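Adenylosuccinate lyase (Francisella tularensis subsp. tularensis SCHU S4, PDB 4EEI) catalyses the cleavage of adenylosuccinate to AMP and fumarate, and probably the analogous fumarate-releasing step on the way to IMP in purine synthesis. Local coordinates at the interface of chains A and B. Coordinates in Å, arbitrary orientation; residue numbers count along the deposited sequence, not the author numbering. Chains: chain A/B, Adenylosuccinate lyase.

Contact 1 and contact 2 are neighbouring patches of one two-fold interface, their C-alpha centres about 17 Å apart. They belong to one subunit pair in the tetramer, the first mixing charge, cation-pi and apolar contacts, the second apolar. Helix 272-293 of chain A serves both, giving A:Arg282 to contact 1 and A:Met280 and A:Met283 to contact 2. In chain B the loop carrying B:Trp298 and B:Asp302 in contact 1 runs on into helix 304-333, whose B:Ser307 and B:Phe311 form contact 2. This stretch also supplies AMP-pocket residues, so subunit pairing and the shape of the active site are probably coupled.

Contact 1: the interface of chains A and B. Residues chain A 238, 241-242, 282; chain B 296, 298, 302.
The side chain of A:Arg241, from helix 217-244, reaches across to B:Trp298 and B:Asp302 in a loop of the partner, a worked example of one cation shared between an aromatic face and a carboxylate. The cation-pi contact comes first: NH2 of A:Arg241 sits over the indole face of B:Trp298, 3.3 Å from the centroid of its five-membered ring and also above the six-membered one. A bend at chi3 (56°) turns the end of the arginine chain over the indole, and its guanidinium plane is tilted by 31° from the ring.

The same NH2 of A:Arg241 forms a salt bridge with OD1 of the B:Asp302 carboxylate, 3.2 Å away. That oxygen is held from its own chain as well, since the backbone N of B:Trp298 donates a fairly straight hydrogen bond to OD1 of B:Asp302 (3.0 Å, 162° at the hydrogen) on the anti side of the carboxylate, slightly out of its plane. The aspartate thus ties the loop to itself while facing the arginine.

A water extends the polar contact. This water lies 2.7 Å from OD1 of B:Asp302 and 2.9 Å from NH2 of A:Arg282, in the plane of that guanidinium at its edge. The water also meets the carbonyl O of B:Val296, at 2.8 Å. With two arginines nearby, the negative charge of the aspartate is probably favoured.

Apolar contacts hold the far end of the indole. The A:His242 ring lies on the side opposite the guanidinium, turning a face to the outer corner of the tryptophan, with CE1 3.4 Å from CH2 of B:Trp298. A:Val238 meets the indole edge in plane, its CG1 3.9 Å from CZ2 of B:Trp298.

Gripped on both sides and at its rim, B:Trp298 anchors its loop to the neighbouring subunit. Because that loop continues into residues lining the AMP pocket, the contact probably helps to position this wall of the active site as well as joining the chains.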
# COMPACT_ATOMS: atom_id res chain seq x y z
N VAL A 238 -20.08 -4.60 2.97
CA VAL A 238 -19.85 -5.79 3.77
C VAL A 238 -21.04 -6.09 4.70
O VAL A 238 -21.47 -7.24 4.83
CB VAL A 238 -18.52 -5.69 4.54
CG1 VAL A 238 -18.41 -6.77 5.60
CG2 VAL A 238 -17.36 -5.80 3.56
N ARG A 241 -23.70 -7.59 2.53
CA ARG A 241 -23.30 -8.95 2.18
C ARG A 241 -23.52 -9.93 3.34
O ARG A 241 -23.97 -11.06 3.13
CB ARG A 241 -21.84 -8.97 1.69
CG ARG A 241 -21.63 -8.30 0.33
CD ARG A 241 -20.14 -8.06 0.04
NE ARG A 241 -19.36 -9.29 0.11
CZ ARG A 241 -18.04 -9.32 0.25
NH1 ARG A 241 -17.35 -8.18 0.32
NH2 ARG A 241 -17.40 -10.48 0.31
N HIS A 242 -23.22 -9.50 4.56
CA HIS A 242 -23.47 -10.33 5.74
C HIS A 242 -24.96 -10.61 5.93
O HIS A 242 -25.36 -11.74 6.17
CB HIS A 242 -22.96 -9.64 7.02
CG HIS A 242 -21.48 -9.73 7.24
ND1 HIS A 242 -20.79 -10.92 7.21
CD2 HIS A 242 -20.58 -8.78 7.56
CE1 HIS A 242 -19.51 -10.70 7.47
NE2 HIS A 242 -19.36 -9.40 7.70
N ARG A 282 -11.62 -1.38 -3.32
CA ARG A 282 -10.21 -1.77 -3.32
C ARG A 282 -9.39 -0.93 -4.30
O ARG A 282 -8.25 -0.56 -4.00
CB ARG A 282 -10.07 -3.26 -3.65
CG ARG A 282 -10.61 -4.15 -2.55
CD ARG A 282 -10.47 -5.64 -2.88
NE ARG A 282 -11.13 -6.44 -1.86
CZ ARG A 282 -11.79 -7.57 -2.08
NH1 ARG A 282 -11.86 -8.08 -3.31
NH2 ARG A 282 -12.37 -8.20 -1.07
N VAL B 296 -8.74 -12.64 -0.27
CA VAL B 296 -9.61 -12.92 0.89
C VAL B 296 -11.07 -13.02 0.47
O VAL B 296 -11.89 -12.15 0.80
CB VAL B 296 -9.41 -11.87 2.00
CG1 VAL B 296 -10.06 -12.32 3.30
CG2 VAL B 296 -7.91 -11.64 2.21
N TRP B 298 -14.87 -14.85 0.40
CA TRP B 298 -15.74 -15.50 1.36
C TRP B 298 -16.10 -16.90 0.93
O TRP B 298 -16.59 -17.11 -0.20
CB TRP B 298 -17.00 -14.69 1.56
CG TRP B 298 -16.78 -13.40 2.32
CD1 TRP B 298 -15.57 -12.81 2.65
CD2 TRP B 298 -17.80 -12.50 2.86
NE1 TRP B 298 -15.76 -11.64 3.34
CE2 TRP B 298 -17.08 -11.40 3.50
CE3 TRP B 298 -19.19 -12.50 2.88
CZ2 TRP B 298 -17.74 -10.36 4.12
CZ3 TRP B 298 -19.84 -11.44 3.51
CH2 TRP B 298 -19.13 -10.40 4.12
N ASP B 302 -16.58 -15.24 -3.73
CA ASP B 302 -17.39 -14.04 -3.80
C ASP B 302 -16.78 -13.16 -4.88
O ASP B 302 -15.64 -13.39 -5.29
CB ASP B 302 -17.41 -13.31 -2.45
CG ASP B 302 -16.24 -12.36 -2.28
OD1 ASP B 302 -15.50 -12.50 -1.28
OD2 ASP B 302 -16.06 -11.47 -3.13
O HOH W 1 -13.94 -10.57 -0.36

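Contact 2: the interface of chains A and B. Residues chain A 1-2, 5, 280, 283, 319; chain B 307, 311.
The N-terminal segment of chain A, with its 3-10 helix 3-5, joins helices 272-293 and 304-333 of the same chain in receiving helix 304-333 of chain B, which inserts B:Phe311 among A:Met1, A:Tyr5, A:Met283 and A:Ile319. It is a textbook case of one aromatic side chain filling an apolar pocket in its partner: B:Phe311 buries far more surface here than any other residue of the patch.

With CG anti to the carbonyl carbon (chi1 -80°), the phenyl ring points off its helix into the chain A pocket, where its far rim meets several groups. A:Ile319 comes tip to tip, CG1 lying 3.7 Å from CZ of B:Phe311, while its CD1 methyl stands above one ring face, offset toward the rim. A:Tyr5 approaches from the opposite side in a nearly parallel but strongly slipped placement, so that rim meets rim, CD2 against CE2 of B:Phe311 at 3.4 Å. A:Met1 lies alongside, pointing the same way as the phenylalanine; its thioether SD is 3.9 Å from CE1 of B:Phe311, and its backbone CA is 3.8 Å from that same carbon. Nearer the root of the side chain, the CE methyl of A:Met283, brought round by bends at chi2 and chi3, packs 3.7 Å from CB of B:Phe311.

One turn earlier, B:Ser307 meets chain A through its carbon rather than its hydroxyl. The phenol OH of A:Tyr5 lies 3.3 Å from CB of B:Ser307, a van der Waals contact, and CE of A:Met280 touches CB of B:Ser307 at 3.8 Å. Within chain A the CE methyl of A:Met280 sits 3.4 Å above the plane of the A:Tyr5 ring, over its centre, which helps to fix the tyrosine beside the partner helix.

The patch gives this pair of subunits within the tetramer an apolar anchor and probably helps to order the N-terminal segment. Since B:Ser307 belongs to the AMP pocket, this packing probably also steadies the helix that presents it.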
# COMPACT_ATOMS: atom_id res chain seq x y z
N MET A 1 -9.76 2.99 -17.32
CA MET A 1 -11.21 2.81 -17.34
C MET A 1 -11.62 1.82 -18.42
O MET A 1 -10.97 1.73 -19.47
CB MET A 1 -11.92 4.15 -17.57
CG MET A 1 -13.45 4.07 -17.66
SD MET A 1 -14.21 3.29 -16.20
CE MET A 1 -13.60 4.38 -14.89
N ILE A 2 -12.69 1.08 -18.16
CA ILE A 2 -13.21 0.17 -19.16
C ILE A 2 -14.69 0.44 -19.40
O ILE A 2 -15.38 1.02 -18.55
CB ILE A 2 -13.01 -1.30 -18.75
CG1 ILE A 2 -13.75 -1.59 -17.45
CG2 ILE A 2 -11.52 -1.61 -18.60
CD1 ILE A 2 -13.78 -3.06 -17.11
N TYR A 5 -17.81 -0.15 -16.93
CA TYR A 5 -18.10 0.74 -15.80
C TYR A 5 -17.97 2.22 -16.13
O TYR A 5 -17.91 3.07 -15.23
CB TYR A 5 -17.18 0.42 -14.63
CG TYR A 5 -17.11 -1.05 -14.27
CD1 TYR A 5 -18.23 -1.71 -13.77
CD2 TYR A 5 -15.92 -1.76 -14.40
CE1 TYR A 5 -18.16 -3.06 -13.42
CE2 TYR A 5 -15.84 -3.09 -14.06
CZ TYR A 5 -16.96 -3.74 -13.57
OH TYR A 5 -16.88 -5.07 -13.23
N MET A 280 -14.61 -2.19 -6.24
CA MET A 280 -14.40 -0.78 -6.56
C MET A 280 -13.68 -0.09 -5.41
O MET A 280 -12.78 0.72 -5.63
CB MET A 280 -15.74 -0.08 -6.79
CG MET A 280 -16.53 -0.63 -7.97
SD MET A 280 -15.63 -0.41 -9.51
CE MET A 280 -16.68 -1.33 -10.65
N MET A 283 -9.98 -0.66 -5.46
CA MET A 283 -9.32 0.14 -6.49
C MET A 283 -9.03 1.54 -5.98
O MET A 283 -7.90 2.02 -6.10
CB MET A 283 -10.20 0.20 -7.74
CG MET A 283 -10.33 -1.12 -8.47
SD MET A 283 -8.72 -1.80 -8.95
CE MET A 283 -8.05 -0.46 -9.97
N ILE A 319 -14.57 5.66 -11.16
CA ILE A 319 -14.98 4.61 -10.23
C ILE A 319 -15.78 5.21 -9.08
O ILE A 319 -16.78 4.64 -8.65
CB ILE A 319 -13.76 3.85 -9.70
CG1 ILE A 319 -13.11 3.03 -10.82
CG2 ILE A 319 -14.15 2.93 -8.55
CD1 ILE A 319 -11.71 2.51 -10.45
N SER B 307 -14.52 -7.18 -10.59
CA SER B 307 -14.44 -5.79 -11.07
C SER B 307 -13.02 -5.25 -10.94
O SER B 307 -12.50 -4.60 -11.84
CB SER B 307 -15.39 -4.90 -10.28
OG SER B 307 -15.14 -5.01 -8.89
N PHE B 311 -10.04 -4.01 -14.15
CA PHE B 311 -9.26 -2.78 -14.27
C PHE B 311 -7.76 -3.06 -14.23
O PHE B 311 -7.03 -2.68 -15.14
CB PHE B 311 -9.56 -1.83 -13.10
CG PHE B 311 -10.83 -1.03 -13.26
CD1 PHE B 311 -10.84 0.14 -14.01
CD2 PHE B 311 -12.00 -1.43 -12.64
CE1 PHE B 311 -12.01 0.88 -14.13
CE2 PHE B 311 -13.16 -0.69 -12.75
CZ PHE B 311 -13.17 0.46 -13.50